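Local coordinates for L protein (CAS virus, PDB 5MV0) that probably serves as the cap-snatching endonuclease domain of the viral polymerase, cutting capped primers from host mRNA, at residues 36-41 with 167-172. Numbering follows the deposited sequence.
Sequences KLAMSA and SILSYS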
# COMPACT_ATOMS: atom_id res chain seq x y z
N LYS B 36 -4.40 -1.23 -20.49
CA LYS B 36 -3.38 -1.82 -19.64
C LYS B 36 -3.79 -1.74 -18.18
O LYS B 36 -3.57 -2.67 -17.40
CB LYS B 36 -2.06 -1.10 -19.88
CG LYS B 36 -0.84 -1.88 -19.48
CD LYS B 36 0.39 -1.26 -20.11
CE LYS B 36 1.65 -2.00 -19.71
NZ LYS B 36 2.81 -1.42 -20.42
N LEU B 37 -4.37 -0.61 -17.78
CA LEU B 37 -4.85 -0.47 -16.41
C LEU B 37 -5.98 -1.44 -16.11
O LEU B 37 -6.02 -2.05 -15.03
CB LEU B 37 -5.31 0.97 -16.17
CG LEU B 37 -5.77 1.27 -14.73
CD1 LEU B 37 -4.58 1.25 -13.78
CD2 LEU B 37 -6.49 2.59 -14.68
N ALA B 38 -6.91 -1.60 -17.06
CA ALA B 38 -8.01 -2.53 -16.85
C ALA B 38 -7.49 -3.95 -16.64
O ALA B 38 -7.98 -4.68 -15.77
CB ALA B 38 -9.00 -2.49 -18.02
N MET B 39 -6.48 -4.36 -17.43
CA MET B 39 -5.98 -5.73 -17.27
C MET B 39 -5.23 -5.89 -15.96
O MET B 39 -5.30 -6.95 -15.32
CB MET B 39 -5.10 -6.12 -18.47
CG MET B 39 -5.86 -6.21 -19.83
SD MET B 39 -7.55 -6.89 -19.78
CE MET B 39 -7.24 -8.59 -19.32
N SER B 40 -4.52 -4.85 -15.52
CA SER B 40 -3.86 -4.92 -14.21
C SER B 40 -4.89 -5.05 -13.09
O SER B 40 -4.67 -5.80 -12.13
CB SER B 40 -2.97 -3.69 -14.02
OG SER B 40 -2.53 -3.60 -12.67
N ALA B 41 -6.01 -4.34 -13.19
CA ALA B 41 -7.06 -4.45 -12.19
C ALA B 41 -7.64 -5.86 -12.14
O ALA B 41 -7.87 -6.40 -11.06
CB ALA B 41 -8.16 -3.44 -12.50
N SER B 167 -16.18 -1.56 -17.59
CA SER B 167 -16.62 -0.33 -18.24
C SER B 167 -15.60 0.16 -19.26
O SER B 167 -15.96 0.53 -20.39
CB SER B 167 -16.90 0.73 -17.19
OG SER B 167 -17.27 1.94 -17.81
N ILE B 168 -14.32 0.18 -18.88
CA ILE B 168 -13.25 0.53 -19.82
C ILE B 168 -13.25 -0.41 -21.02
O ILE B 168 -13.27 0.03 -22.17
CB ILE B 168 -11.90 0.53 -19.09
CG1 ILE B 168 -11.78 1.76 -18.19
CG2 ILE B 168 -10.75 0.45 -20.09
CD1 ILE B 168 -10.66 1.65 -17.17
N LEU B 169 -13.21 -1.72 -20.76
CA LEU B 169 -13.10 -2.70 -21.83
C LEU B 169 -14.34 -2.74 -22.72
O LEU B 169 -14.25 -3.18 -23.87
CB LEU B 169 -12.84 -4.09 -21.24
CG LEU B 169 -11.53 -4.28 -20.45
CD1 LEU B 169 -11.56 -5.58 -19.64
CD2 LEU B 169 -10.31 -4.27 -21.37
N SER B 170 -15.50 -2.29 -22.22
CA SER B 170 -16.75 -2.36 -22.98
C SER B 170 -16.95 -1.18 -23.93
O SER B 170 -17.89 -1.22 -24.73
CB SER B 170 -17.94 -2.44 -22.03
OG SER B 170 -17.92 -3.68 -21.37
N TYR B 171 -16.12 -0.15 -23.85
CA TYR B 171 -16.34 1.04 -24.67
C TYR B 171 -16.10 0.75 -26.15
O TYR B 171 -16.84 1.25 -27.01
CB TYR B 171 -15.44 2.17 -24.20
CG TYR B 171 -15.59 3.44 -25.01
CD1 TYR B 171 -14.60 3.84 -25.89
CD2 TYR B 171 -16.73 4.23 -24.88
CE1 TYR B 171 -14.73 5.02 -26.63
CE2 TYR B 171 -16.87 5.41 -25.61
CZ TYR B 171 -15.86 5.79 -26.48
OH TYR B 171 -15.99 6.96 -27.22
N SER B 172 -15.08 -0.03 -26.47
CA SER B 172 -14.72 -0.35 -27.85
C SER B 172 -14.23 -1.79 -27.90
O SER B 172 -13.45 -2.21 -27.03
CB SER B 172 -13.63 0.60 -28.37
OG SER B 172 -12.99 0.05 -29.51
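Ala38 and Ile168 bring two helices together, their CA atoms, 6.8 Å apart, being the nearest such pair between 36-41 and 167-172. The contact joins the start of helix 34-57 to the C-terminal end of helix 155-170 in the helical part of the arenavirus cap-snatching domain, a member of the PDDEXK nuclease clan. It is a worked example of close helix packing over a small residue: no hydrogen bond crosses, and a single methyl group is received between two branched side chains. Ala38 directs CB at the partner helix, where it meets CG2 of Ile168 at 4.0 Å and CG of Leu169 at 3.9 Å. In Ile168 the first torsion (chi1 -74°) sets CG1 beside the backbone N and leaves the CG2 branch to meet the alanine methyl. Leu169 touches two residues, for its CD2 lies 4.0 Å from CB of Ala38 and also borders Met39. The methionine begins by leading off along the flank of its helix, but bends at chi2 (-38°) and again at chi3, which carries SD to the leucine; the two side chains cross at about a right angle.

Around this apolar seam, helix 4-20 lends Thr7 to both Leu37 and Ile168, while Ile42 of helix 34-57 packs on Leu169. Lys36 belongs to a different interface, with its NZ hydrogen-bonded to the backbone O atoms of Tyr25 and Ser28 of a second subunit. The remaining apolar pair across the contact, beside those made by the alanine, is Met39 SD to Leu169 CD2 at 4.1 Å.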